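Local atomic coordinates of transcriptional regulator, SorC family (Enterococcus faecalis, PDB entry 2O0M), a protein that probably regulates transcription by binding DNA, with a sugar-binding domain that is likely to sense a carbohydrate, as in the SorC family. Residues A[102-107]-A[315-320]; A[157-162]-A[192-197]; A[273-278]-A[287-292]; A[125-130]-A[330-335]. One frame throughout, in Å; residues are numbered along the deposited sequence.

In the fold
All four contacts lie within the putative sugar-binding domain, a Rossmann-like alpha/beta fold built round one mixed sheet. Interaction 4 sets helix 122-138 on strand 328-332, and interaction 1 joins helix 96-105 to helix 313-320, the helix before that strand; I316 touches A335, linking the two contacts, whose centres are about 16 Å apart. Their segments alternate along the chain, so parts some 200 residues apart, the first helices of the modelled chain and its C-terminal part, come together on one sheet. Interactions 2 and 3 are nested within both loops, in series, their centres about 23 Å apart. Interaction 2 touches interaction 4 through V157 and F127, interaction 3 touches interaction 1 through F277 and Y319.

Interaction 1 (A[102-107]-A[315-320]); sequences TQYFGI and AIRAYM. With PO4 (phosphate ion), chain C.
F105 is the bump of this contact and M320, R317 and I316 line the hollow that takes it, where helix 96-105 meets helix 313-320 in the Rossmann-like sugar-binding domain. Its CB points at the other helix, and the ring is filled in on both faces: Y104 CD1 lies over one, near the rim, and M320 CB covers the opposite one, 3.9 Å from the ring centroid in a CH-pi contact. The far rim pushes deeper, with F105 CE2 4.0 Å from R317 CA and F105 CZ 4.1 Å from I316 CG2. A flat, rigid phenyl group suits a slot between one turn of helix and the next. The roles then reverse. The flexible selenomethionine chain of M320 bends at chi2 and chi3, and its CE lies in the fork of I107, 3.7 Å from I107 CG2 and 3.8 Å from I107 CD1. Helix 96-105 ends in a Schellman motif: G106 takes positive phi, which glycine adopts readily, and I107 N bonds back to T102 O, after which I107 CB points toward helix 313-320. The helix 333-339 residue I339 touches both Y104 and F105, extending the apolar packing. On its outer side the contact turns polar. R317 bends at chi3 (54°), which sets NE near a phosphate ion, probably from the crystallisation liquor, that lies at the edge of the guanidinium. Two guanidinium nitrogens of R317 bind different phosphate oxygens: NE reaches O4 at 3.0 Å, with a bent angle of 138°, and NH2 gives O1 a straighter bond of 3.0 Å at 166°.

Interaction 2 (A[157-162]-A[192-197]); sequences VAENMG and SAVMAN
The carbonyl oxygen V157 O accepts a hydrogen bond of 3.0 Å from N160 N as helix 152-159 comes to its end, and beside this last turn lies helix 188-199. No hydrogen bond spans the two segments, and what joins them is close apolar packing. The backbones come near, with the CA atoms of A158 and M195 4.9 Å apart, and a methyl is the side chain that such a distance suits. A158 CB points at the other helix and touches both neighbours there, 3.5 Å from M195 CG and 3.7 Å from V194 CG1. V194 has CG1 anti to its backbone N (chi1 173°), the branch that lies against A158 and also rests on A158 O at 3.6 Å. The selenomethionine M195 is extended beyond CG, and this long, pliable chain passes A158 until its CE lies 4.0 Å from V157 CG1. V157 also packs on F127 and L131 of the adjacent helix 122-138, while M195 meets V148 and F173 of the sheet. On the exposed side E159 folds back at chi2, laying its carboxylate beside the V194 methyls, with E159 OE2 3.8 Å from V194 CG2. Helix 152-159 leads to strand 169-175 and helix 188-199 to strand 202-203, so this is the packing of helices from successive beta-alpha-beta units, typical of a Rossmann-like fold.

Interaction 3 (A[273-278]-A[287-292]); sequences FGYFFD and IPRIGL
I287 lays its side chain against the backbone of G274. Its CB stands 4.1 Å from G274 O. CG1, placed between the backbone N and the carbonyl carbon (chi1 63°), lies 3.5 Å from the same oxygen, and the tip, CD1, ends 4.0 Å from G274 CA. The other branch, CG2, faces the edge of the F276 ring. Glycine fits here twice over: G274 CA carries only hydrogens, and I287 CG1 packs 3.8 Å from it, while F273 and G274 adopt the positive phi angles of a type I' turn. The backbones are pinned by I287 N, which donates to G274 O at 3.0 Å in a nearly straight bond (166°). A water donates to both G274 O and I287 O, giving G274 O a second hydrogen bond. Further on, L292 CD2 lies over one face of the F273 ring, 4.1 Å from its centroid, a CH-pi contact between buried apolar groups. The turn joins strands 270-272 and 275-277, and strand 283-286 pairs with the latter to complete an antiparallel extension of the sheet. F277 meets Y319 of helix 313-320 edge-to-face, while the segment 287-292 leads on toward strand 302-306.

Interaction 4 (A[125-130]-A[330-335]); sequences SDFGDV and ITDEAA
F127 reaches from helix 122-138 across I330 and T331 of strand 328-332, the helix-on-sheet packing of a Rossmann-like alpha/beta domain. Helix segment and strand run roughly antiparallel, at 148°, with axes 9.4 Å apart, a gap that large apolar side chains can fill. The tight part is the buried phenyl ring. Its CD1 lies 3.6 Å from I330 CG2, while CE1 presents an edge to the strand's backbone and comes 3.4 Å from T331 O. The aromatic rim, slightly positive, suits a carbonyl oxygen there. I330 is branched at CB and so fits an extended strand. Its CG2, anti to the backbone N, meets the ring and also nears V130, while CD1 at the end of the other arm makes the closer contact with V130 CG1, at 3.8 Å. F127 and I330 also both touch I306 of the neighbouring strand, which carries the packing further across the sheet. Toward the ends the contact slackens. At the ring tip, F127 CZ is 4.2 Å from D332 CB. V130 forms the partly exposed border, still packed on I330 and on I111 and V113 of strand 109-113. D126 lies at the flank, touching V113 and salt-bridged to K122, and D129 is exposed, a polar residue suited to the solvent side. T331 CB points away from the helix, and its OG1 bonds to A307 O. D332, whose OD2 bonds to S117 OG, is the N-cap of helix 333-339: A335 N donates to D332 OD1 at 3.0 Å and 160°.

Interaction 1 (A[102-107]-A[315-320])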
loop_
_atom_site.group_PDB
_atom_site.type_symbol
_atom_site.label_atom_id
_atom_site.label_comp_id
_atom_site.label_asym_id
_atom_site.label_seq_id
_atom_site.Cartn_x
_atom_site.Cartn_y
_atom_site.Cartn_z
ATOM N N THR A 102 -5.262 -17.859 -3.090
ATOM C CA THR A 102 -5.938 -17.151 -4.181
ATOM C C THR A 102 -7.424 -17.501 -4.220
ATOM O O THR A 102 -8.257 -16.640 -4.447
ATOM C CB THR A 102 -5.330 -17.433 -5.576
ATOM O OG1 THR A 102 -5.570 -18.793 -5.946
ATOM C CG2 THR A 102 -3.849 -17.172 -5.576
ATOM N N GLN A 103 -7.743 -18.773 -3.986
ATOM C CA GLN A 103 -9.128 -19.233 -4.003
ATOM C C GLN A 103 -9.913 -18.740 -2.795
ATOM O O GLN A 103 -11.092 -18.426 -2.902
ATOM C CB GLN A 103 -9.165 -20.760 -4.113
ATOM C CG GLN A 103 -8.597 -21.217 -5.451
ATOM C CD GLN A 103 -8.809 -22.690 -5.740
ATOM O OE1 GLN A 103 -8.950 -23.501 -4.830
ATOM N NE2 GLN A 103 -8.837 -23.039 -7.021
ATOM N N TYR A 104 -9.247 -18.645 -1.650
ATOM C CA TYR A 104 -9.892 -18.149 -0.437
ATOM C C TYR A 104 -10.425 -16.733 -0.657
ATOM O O TYR A 104 -11.533 -16.406 -0.237
ATOM C CB TYR A 104 -8.899 -18.170 0.730
ATOM C CG TYR A 104 -9.479 -17.813 2.078
ATOM C CD1 TYR A 104 -9.516 -16.492 2.516
ATOM C CD2 TYR A 104 -9.965 -18.795 2.929
ATOM C CE1 TYR A 104 -10.047 -16.158 3.754
ATOM C CE2 TYR A 104 -10.485 -18.474 4.171
ATOM C CZ TYR A 104 -10.521 -17.155 4.578
ATOM O OH TYR A 104 -11.040 -16.846 5.809
ATOM N N PHE A 105 -9.635 -15.902 -1.332
ATOM C CA PHE A 105 -9.990 -14.490 -1.531
ATOM C C PHE A 105 -10.631 -14.203 -2.881
ATOM O O PHE A 105 -11.207 -13.126 -3.080
ATOM C CB PHE A 105 -8.761 -13.598 -1.340
ATOM C CG PHE A 105 -8.259 -13.575 0.070
ATOM C CD1 PHE A 105 -6.978 -14.018 0.380
ATOM C CD2 PHE A 105 -9.077 -13.129 1.097
ATOM C CE1 PHE A 105 -6.526 -14.002 1.684
ATOM C CE2 PHE A 105 -8.624 -13.125 2.409
ATOM C CZ PHE A 105 -7.354 -13.560 2.696
ATOM N N GLY A 106 -10.535 -15.149 -3.806
ATOM C CA GLY A 106 -11.027 -14.931 -5.162
ATOM C C GLY A 106 -10.204 -13.933 -5.960
ATOM O O GLY A 106 -10.760 -13.199 -6.777
ATOM N N ILE A 107 -8.881 -13.927 -5.765
ATOM C CA ILE A 107 -7.973 -12.975 -6.433
ATOM C C ILE A 107 -7.100 -13.636 -7.506
ATOM O O ILE A 107 -7.175 -14.842 -7.685
ATOM C CB ILE A 107 -7.085 -12.228 -5.396
ATOM C CG1 ILE A 107 -6.272 -13.230 -4.561
ATOM C CG2 ILE A 107 -7.959 -11.378 -4.494
ATOM C CD1 ILE A 107 -5.155 -12.596 -3.753
ATOM N N ALA A 315 -6.174 -8.589 9.783
ATOM C CA ALA A 315 -6.238 -7.370 8.965
ATOM C C ALA A 315 -6.296 -7.726 7.481
ATOM O O ALA A 315 -7.051 -7.123 6.712
ATOM C CB ALA A 315 -5.045 -6.485 9.242
ATOM N N ILE A 316 -5.474 -8.688 7.075
ATOM C CA ILE A 316 -5.457 -9.155 5.683
ATOM C C ILE A 316 -6.840 -9.672 5.266
ATOM O O ILE A 316 -7.379 -9.279 4.232
ATOM C CB ILE A 316 -4.381 -10.242 5.461
ATOM C CG1 ILE A 316 -2.983 -9.623 5.579
ATOM C CG2 ILE A 316 -4.540 -10.896 4.096
ATOM C CD1 ILE A 316 -1.873 -10.662 5.790
ATOM N N ARG A 317 -7.427 -10.527 6.091
ATOM C CA ARG A 317 -8.772 -11.047 5.812
ATOM C C ARG A 317 -9.803 -9.924 5.650
ATOM O O ARG A 317 -10.631 -9.956 4.747
ATOM C CB ARG A 317 -9.223 -11.986 6.930
ATOM C CG ARG A 317 -8.545 -13.335 6.904
ATOM C CD ARG A 317 -8.726 -14.051 8.220
ATOM N NE ARG A 317 -10.137 -14.139 8.599
ATOM C CZ ARG A 317 -10.588 -14.073 9.850
ATOM N NH1 ARG A 317 -9.751 -13.934 10.876
ATOM N NH2 ARG A 317 -11.890 -14.152 10.089
ATOM N N ALA A 318 -9.742 -8.926 6.519
ATOM C CA ALA A 318 -10.759 -7.877 6.539
ATOM C C ALA A 318 -10.650 -6.970 5.320
ATOM O O ALA A 318 -11.662 -6.591 4.717
ATOM C CB ALA A 318 -10.667 -7.073 7.817
ATOM N N TYR A 319 -9.424 -6.608 4.955
ATOM C CA TYR A 319 -9.235 -5.750 3.786
ATOM C C TYR A 319 -9.490 -6.540 2.502
ATOM O O TYR A 319 -10.132 -6.044 1.580
ATOM C CB TYR A 319 -7.832 -5.120 3.715
ATOM C CG TYR A 319 -7.640 -4.496 2.355
ATOM C CD1 TYR A 319 -8.242 -3.275 2.041
ATOM C CD2 TYR A 319 -6.970 -5.172 1.344
ATOM C CE1 TYR A 319 -8.135 -2.718 0.766
ATOM C CE2 TYR A 319 -6.853 -4.628 0.073
ATOM C CZ TYR A 319 -7.432 -3.406 -0.218
ATOM O OH TYR A 319 -7.315 -2.883 -1.496
HETATM N N MSE A 320 -8.958 -7.753 2.420
HETATM C CA MSE A 320 -8.960 -8.468 1.147
HETATM C C MSE A 320 -10.370 -8.844 0.679
HETATM O O MSE A 320 -10.572 -9.118 -0.513
HETATM C CB MSE A 320 -8.024 -9.687 1.206
HETATM C CG MSE A 320 -6.547 -9.321 1.301
HETATM SE SE MSE A 320 -5.830 -8.429 -0.269
HETATM C CE MSE A 320 -6.397 -9.739 -1.553
HETATM P P PO4 C . -13.101 -14.080 6.566
HETATM O O1 PO4 C . -13.894 -14.000 7.848
HETATM O O2 PO4 C . -12.463 -15.427 6.359
HETATM O O3 PO4 C . -14.023 -13.776 5.415
HETATM O O4 PO4 C . -12.017 -13.041 6.601
#

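Interaction 2 (A[157-162]-A[192-197])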
loop_
_atom_site.group_PDB
_atom_site.type_symbol
_atom_site.label_atom_id
_atom_site.label_comp_id
_atom_site.label_asym_id
_atom_site.label_seq_id
_atom_site.Cartn_x
_atom_site.Cartn_y
_atom_site.Cartn_z
ATOM N N VAL A 157 10.409 -3.011 1.928
ATOM C CA VAL A 157 10.274 -3.454 0.554
ATOM C C VAL A 157 11.031 -2.526 -0.391
ATOM O O VAL A 157 11.808 -2.977 -1.235
ATOM C CB VAL A 157 8.784 -3.523 0.126
ATOM C CG1 VAL A 157 8.669 -3.662 -1.392
ATOM C CG2 VAL A 157 8.077 -4.678 0.839
ATOM N N ALA A 158 10.797 -1.220 -0.253
ATOM C CA ALA A 158 11.416 -0.238 -1.134
ATOM C C ALA A 158 12.948 -0.325 -1.082
ATOM O O ALA A 158 13.612 -0.297 -2.118
ATOM C CB ALA A 158 10.946 1.165 -0.790
ATOM N N GLU A 159 13.498 -0.460 0.118
ATOM C CA GLU A 159 14.961 -0.517 0.300
ATOM C C GLU A 159 15.576 -1.725 -0.404
ATOM O O GLU A 159 16.775 -1.732 -0.712
ATOM C CB GLU A 159 15.305 -0.569 1.790
ATOM C CG GLU A 159 14.970 0.696 2.554
ATOM C CD GLU A 159 15.881 1.874 2.220
ATOM O OE1 GLU A 159 16.946 1.660 1.577
ATOM O OE2 GLU A 159 15.533 3.010 2.626
ATOM N N ASN A 160 14.757 -2.742 -0.663
ATOM C CA ASN A 160 15.232 -4.022 -1.191
ATOM C C ASN A 160 14.774 -4.324 -2.619
ATOM O O ASN A 160 14.732 -5.487 -3.042
ATOM C CB ASN A 160 14.814 -5.132 -0.226
ATOM C CG ASN A 160 15.639 -5.127 1.050
ATOM O OD1 ASN A 160 16.785 -5.569 1.048
ATOM N ND2 ASN A 160 15.058 -4.649 2.146
HETATM N N MSE A 161 14.483 -3.278 -3.383
HETATM C CA MSE A 161 14.071 -3.436 -4.778
HETATM C C MSE A 161 15.274 -3.512 -5.712
HETATM O O MSE A 161 16.348 -2.996 -5.391
HETATM C CB MSE A 161 13.212 -2.264 -5.208
HETATM C CG MSE A 161 12.027 -2.086 -4.357
HETATM SE SE MSE A 161 10.750 -3.395 -4.835
HETATM C CE MSE A 161 10.122 -2.720 -6.622
ATOM N N GLY A 162 15.060 -4.122 -6.872
ATOM C CA GLY A 162 16.054 -4.196 -7.941
ATOM C C GLY A 162 15.606 -3.375 -9.134
ATOM O O GLY A 162 14.564 -2.722 -9.105
ATOM N N SER A 192 8.359 6.366 -2.146
ATOM C CA SER A 192 8.424 6.660 -3.593
ATOM C C SER A 192 9.852 6.970 -4.034
ATOM O O SER A 192 10.329 6.485 -5.082
ATOM C CB SER A 192 7.528 7.856 -3.941
ATOM O OG SER A 192 6.175 7.585 -3.607
ATOM N N ALA A 193 10.546 7.768 -3.222
ATOM C CA ALA A 193 11.898 8.207 -3.558
ATOM C C ALA A 193 12.860 7.042 -3.525
ATOM O O ALA A 193 13.707 6.889 -4.422
ATOM C CB ALA A 193 12.350 9.307 -2.626
ATOM N N VAL A 194 12.725 6.207 -2.504
ATOM C CA VAL A 194 13.581 5.029 -2.377
ATOM C C VAL A 194 13.323 4.048 -3.518
ATOM O O VAL A 194 14.265 3.541 -4.149
ATOM C CB VAL A 194 13.420 4.347 -0.998
ATOM C CG1 VAL A 194 14.188 3.020 -0.950
ATOM C CG2 VAL A 194 13.917 5.291 0.096
HETATM N N MSE A 195 12.053 3.776 -3.793
HETATM C CA MSE A 195 11.720 2.868 -4.891
HETATM C C MSE A 195 12.296 3.379 -6.197
HETATM O O MSE A 195 12.853 2.611 -6.974
HETATM C CB MSE A 195 10.209 2.719 -5.035
HETATM C CG MSE A 195 9.574 1.902 -3.965
HETATM SE SE MSE A 195 7.942 1.008 -4.630
HETATM C CE MSE A 195 7.712 -0.165 -3.116
ATOM N N ALA A 196 12.171 4.679 -6.434
ATOM C CA ALA A 196 12.691 5.261 -7.668
ATOM C C ALA A 196 14.191 5.019 -7.766
ATOM O O ALA A 196 14.696 4.560 -8.797
ATOM C CB ALA A 196 12.384 6.737 -7.735
ATOM N N ASN A 197 14.898 5.302 -6.672
ATOM C CA ASN A 197 16.342 5.108 -6.627
ATOM C C ASN A 197 16.735 3.671 -6.891
ATOM O O ASN A 197 17.557 3.403 -7.753
ATOM C CB ASN A 197 16.917 5.537 -5.281
ATOM C CG ASN A 197 18.426 5.334 -5.206
ATOM O OD1 ASN A 197 19.185 5.908 -5.996
ATOM N ND2 ASN A 197 18.867 4.510 -4.271
#

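Interaction 3 (A[273-278]-A[287-292])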
loop_
_atom_site.group_PDB
_atom_site.type_symbol
_atom_site.label_atom_id
_atom_site.label_comp_id
_atom_site.label_asym_id
_atom_site.label_seq_id
_atom_site.Cartn_x
_atom_site.Cartn_y
_atom_site.Cartn_z
ATOM N N PHE A 273 -4.996 2.684 2.599
ATOM C CA PHE A 273 -5.248 3.946 1.861
ATOM C C PHE A 273 -6.017 4.998 2.670
ATOM O O PHE A 273 -6.614 5.917 2.092
ATOM C CB PHE A 273 -5.996 3.699 0.551
ATOM C CG PHE A 273 -5.419 2.628 -0.309
ATOM C CD1 PHE A 273 -4.287 2.855 -1.063
ATOM C CD2 PHE A 273 -6.049 1.404 -0.413
ATOM C CE1 PHE A 273 -3.771 1.840 -1.881
ATOM C CE2 PHE A 273 -5.531 0.403 -1.221
ATOM C CZ PHE A 273 -4.407 0.626 -1.941
ATOM N N GLY A 274 -6.002 4.889 3.995
ATOM C CA GLY A 274 -6.751 5.818 4.836
ATOM C C GLY A 274 -8.211 5.456 5.006
ATOM O O GLY A 274 -9.027 6.313 5.420
ATOM N N TYR A 275 -8.545 4.212 4.666
ATOM C CA TYR A 275 -9.849 3.619 4.977
ATOM C C TYR A 275 -9.671 2.573 6.056
ATOM O O TYR A 275 -8.670 1.853 6.059
ATOM C CB TYR A 275 -10.470 2.950 3.748
ATOM C CG TYR A 275 -10.661 3.886 2.569
ATOM C CD1 TYR A 275 -11.870 4.527 2.341
ATOM C CD2 TYR A 275 -9.615 4.140 1.690
ATOM C CE1 TYR A 275 -12.035 5.386 1.265
ATOM C CE2 TYR A 275 -9.762 4.996 0.618
ATOM C CZ TYR A 275 -10.972 5.613 0.394
ATOM O OH TYR A 275 -11.100 6.459 -0.689
ATOM N N PHE A 276 -10.649 2.481 6.960
ATOM C CA PHE A 276 -10.625 1.479 8.024
ATOM C C PHE A 276 -11.760 0.484 7.852
ATOM O O PHE A 276 -12.882 0.881 7.579
ATOM C CB PHE A 276 -10.705 2.164 9.388
ATOM C CG PHE A 276 -9.486 2.969 9.703
ATOM C CD1 PHE A 276 -8.458 2.414 10.448
ATOM C CD2 PHE A 276 -9.322 4.249 9.183
ATOM C CE1 PHE A 276 -7.317 3.123 10.711
ATOM C CE2 PHE A 276 -8.162 4.970 9.432
ATOM C CZ PHE A 276 -7.165 4.412 10.195
ATOM N N PHE A 277 -11.449 -0.800 8.017
ATOM C CA PHE A 277 -12.384 -1.891 7.714
ATOM C C PHE A 277 -12.639 -2.765 8.943
ATOM O O PHE A 277 -11.710 -3.121 9.657
ATOM C CB PHE A 277 -11.824 -2.781 6.603
ATOM C CG PHE A 277 -11.439 -2.030 5.357
ATOM C CD1 PHE A 277 -12.307 -1.960 4.266
ATOM C CD2 PHE A 277 -10.201 -1.399 5.264
ATOM C CE1 PHE A 277 -11.946 -1.277 3.121
ATOM C CE2 PHE A 277 -9.843 -0.707 4.123
ATOM C CZ PHE A 277 -10.725 -0.639 3.046
ATOM N N ASP A 278 -13.898 -3.132 9.178
ATOM C CA ASP A 278 -14.194 -4.109 10.221
ATOM C C ASP A 278 -14.048 -5.522 9.651
ATOM O O ASP A 278 -13.708 -5.678 8.475
ATOM C CB ASP A 278 -15.567 -3.858 10.877
ATOM C CG ASP A 278 -16.739 -4.070 9.933
ATOM O OD1 ASP A 278 -16.585 -4.725 8.885
ATOM O OD2 ASP A 278 -17.843 -3.581 10.258
ATOM N N ILE A 287 -10.388 8.770 6.449
ATOM C CA ILE A 287 -9.810 10.091 6.702
ATOM C C ILE A 287 -10.054 10.976 5.479
ATOM O O ILE A 287 -10.379 10.464 4.398
ATOM C CB ILE A 287 -8.300 10.018 7.038
ATOM C CG1 ILE A 287 -7.492 9.450 5.857
ATOM C CG2 ILE A 287 -8.081 9.182 8.309
ATOM C CD1 ILE A 287 -6.012 9.552 6.037
ATOM N N PRO A 288 -9.923 12.307 5.636
ATOM C CA PRO A 288 -10.103 13.156 4.456
ATOM C C PRO A 288 -9.148 12.781 3.317
ATOM O O PRO A 288 -7.968 12.525 3.547
ATOM C CB PRO A 288 -9.837 14.565 4.999
ATOM C CG PRO A 288 -10.186 14.466 6.450
ATOM C CD PRO A 288 -9.652 13.111 6.842
ATOM N N ARG A 289 -9.681 12.720 2.100
ATOM C CA ARG A 289 -8.948 12.145 0.973
ATOM C C ARG A 289 -8.107 13.188 0.263
ATOM O O ARG A 289 -8.600 14.259 -0.107
ATOM C CB ARG A 289 -9.897 11.512 -0.042
ATOM C CG ARG A 289 -9.201 11.051 -1.313
ATOM C CD ARG A 289 -10.148 10.294 -2.219
ATOM N NE ARG A 289 -11.190 11.171 -2.776
ATOM C CZ ARG A 289 -11.071 11.870 -3.905
ATOM N NH1 ARG A 289 -9.959 11.818 -4.630
ATOM N NH2 ARG A 289 -12.083 12.625 -4.327
ATOM N N ILE A 290 -6.834 12.857 0.073
ATOM C CA ILE A 290 -5.944 13.613 -0.784
ATOM C C ILE A 290 -5.244 12.586 -1.656
ATOM O O ILE A 290 -4.275 11.986 -1.223
ATOM C CB ILE A 290 -4.901 14.406 0.007
ATOM C CG1 ILE A 290 -5.574 15.228 1.112
ATOM C CG2 ILE A 290 -4.085 15.287 -0.947
ATOM C CD1 ILE A 290 -4.613 15.908 2.057
ATOM N N GLY A 291 -5.764 12.360 -2.856
ATOM C CA GLY A 291 -5.210 11.343 -3.759
ATOM C C GLY A 291 -6.216 10.242 -4.088
ATOM O O GLY A 291 -7.402 10.497 -4.265
ATOM N N LEU A 292 -5.738 9.007 -4.144
ATOM C CA LEU A 292 -6.513 7.895 -4.692
ATOM C C LEU A 292 -7.844 7.643 -3.999
ATOM O O LEU A 292 -7.916 7.627 -2.777
ATOM C CB LEU A 292 -5.678 6.608 -4.607
ATOM C CG LEU A 292 -6.439 5.330 -4.959
ATOM C CD1 LEU A 292 -6.370 5.055 -6.461
ATOM C CD2 LEU A 292 -5.928 4.145 -4.165
HETATM O O HOH W 1 -9.597 8.160 3.206
#

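Interaction 4 (A[125-130]-A[330-335])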
loop_
_atom_site.group_PDB
_atom_site.type_symbol
_atom_site.label_atom_id
_atom_site.label_comp_id
_atom_site.label_asym_id
_atom_site.label_seq_id
_atom_site.Cartn_x
_atom_site.Cartn_y
_atom_site.Cartn_z
ATOM N N SER A 125 12.954 -8.243 3.130
ATOM C CA SER A 125 13.905 -8.117 2.023
ATOM C C SER A 125 13.459 -8.986 0.849
ATOM O O SER A 125 13.473 -8.552 -0.307
ATOM C CB SER A 125 15.331 -8.496 2.481
ATOM O OG SER A 125 16.191 -8.725 1.375
ATOM N N ASP A 126 13.059 -10.216 1.153
ATOM C CA ASP A 126 12.483 -11.118 0.161
ATOM C C ASP A 126 11.240 -10.534 -0.500
ATOM O O ASP A 126 11.038 -10.719 -1.699
ATOM C CB ASP A 126 12.143 -12.475 0.779
ATOM C CG ASP A 126 13.375 -13.264 1.193
ATOM O OD1 ASP A 126 14.476 -13.011 0.663
ATOM O OD2 ASP A 126 13.229 -14.141 2.056
ATOM N N PHE A 127 10.413 -9.824 0.264
ATOM C CA PHE A 127 9.253 -9.131 -0.351
ATOM C C PHE A 127 9.717 -8.141 -1.426
ATOM O O PHE A 127 9.037 -7.961 -2.437
ATOM C CB PHE A 127 8.397 -8.374 0.673
ATOM C CG PHE A 127 7.546 -9.236 1.587
ATOM C CD1 PHE A 127 7.284 -10.582 1.339
ATOM C CD2 PHE A 127 6.971 -8.655 2.708
ATOM C CE1 PHE A 127 6.488 -11.321 2.202
ATOM C CE2 PHE A 127 6.181 -9.387 3.568
ATOM C CZ PHE A 127 5.931 -10.726 3.309
ATOM N N GLY A 128 10.853 -7.484 -1.194
ATOM C CA GLY A 128 11.457 -6.586 -2.185
ATOM C C GLY A 128 11.811 -7.305 -3.470
ATOM O O GLY A 128 11.506 -6.846 -4.559
ATOM N N ASP A 129 12.479 -8.442 -3.344
ATOM C CA ASP A 129 12.808 -9.280 -4.500
ATOM C C ASP A 129 11.550 -9.681 -5.261
ATOM O O ASP A 129 11.493 -9.592 -6.493
ATOM C CB ASP A 129 13.546 -10.556 -4.056
ATOM C CG ASP A 129 15.020 -10.330 -3.783
ATOM O OD1 ASP A 129 15.542 -9.229 -4.050
ATOM O OD2 ASP A 129 15.670 -11.285 -3.307
ATOM N N VAL A 130 10.537 -10.116 -4.520
ATOM C CA VAL A 130 9.306 -10.617 -5.122
ATOM C C VAL A 130 8.576 -9.472 -5.812
ATOM O O VAL A 130 8.082 -9.626 -6.938
ATOM C CB VAL A 130 8.387 -11.302 -4.070
ATOM C CG1 VAL A 130 7.050 -11.699 -4.682
ATOM C CG2 VAL A 130 9.079 -12.548 -3.484
ATOM N N ILE A 330 1.205 -10.430 -2.035
ATOM C CA ILE A 330 2.513 -10.940 -1.610
ATOM C C ILE A 330 2.465 -11.053 -0.094
ATOM O O ILE A 330 2.225 -10.070 0.605
ATOM C CB ILE A 330 3.671 -10.017 -2.008
ATOM C CG1 ILE A 330 3.690 -9.850 -3.531
ATOM C CG2 ILE A 330 4.996 -10.576 -1.472
ATOM C CD1 ILE A 330 4.661 -8.832 -4.046
ATOM N N THR A 331 2.687 -12.257 0.410
ATOM C CA THR A 331 2.562 -12.513 1.830
ATOM C C THR A 331 3.573 -13.584 2.242
ATOM O O THR A 331 4.443 -13.974 1.455
ATOM C CB THR A 331 1.102 -12.921 2.163
ATOM O OG1 THR A 331 0.887 -12.909 3.582
ATOM C CG2 THR A 331 0.722 -14.274 1.558
ATOM N N ASP A 332 3.462 -14.051 3.469
ATOM C CA ASP A 332 4.372 -15.101 3.928
ATOM C C ASP A 332 3.631 -16.299 4.491
ATOM O O ASP A 332 2.409 -16.289 4.617
ATOM C CB ASP A 332 5.435 -14.555 4.888
ATOM C CG ASP A 332 4.858 -13.884 6.119
ATOM O OD1 ASP A 332 3.689 -14.131 6.467
ATOM O OD2 ASP A 332 5.605 -13.108 6.756
ATOM N N GLU A 333 4.392 -17.350 4.777
ATOM C CA GLU A 333 3.834 -18.587 5.290
ATOM C C GLU A 333 3.111 -18.357 6.603
ATOM O O GLU A 333 2.079 -18.963 6.860
ATOM C CB GLU A 333 4.933 -19.635 5.512
ATOM C CG GLU A 333 5.471 -20.279 4.247
ATOM C CD GLU A 333 6.415 -21.450 4.547
ATOM O OE1 GLU A 333 7.476 -21.223 5.169
ATOM O OE2 GLU A 333 6.098 -22.600 4.162
ATOM N N ALA A 334 3.657 -17.494 7.448
ATOM C CA ALA A 334 3.064 -17.287 8.761
ATOM C C ALA A 334 1.654 -16.710 8.634
ATOM O O ALA A 334 0.725 -17.159 9.306
ATOM C CB ALA A 334 3.938 -16.417 9.606
ATOM N N ALA A 335 1.481 -15.747 7.739
ATOM C CA ALA A 335 0.157 -15.169 7.516
ATOM C C ALA A 335 -0.792 -16.181 6.870
ATOM O O ALA A 335 -1.921 -16.352 7.321
ATOM C CB ALA A 335 0.257 -13.918 6.662
#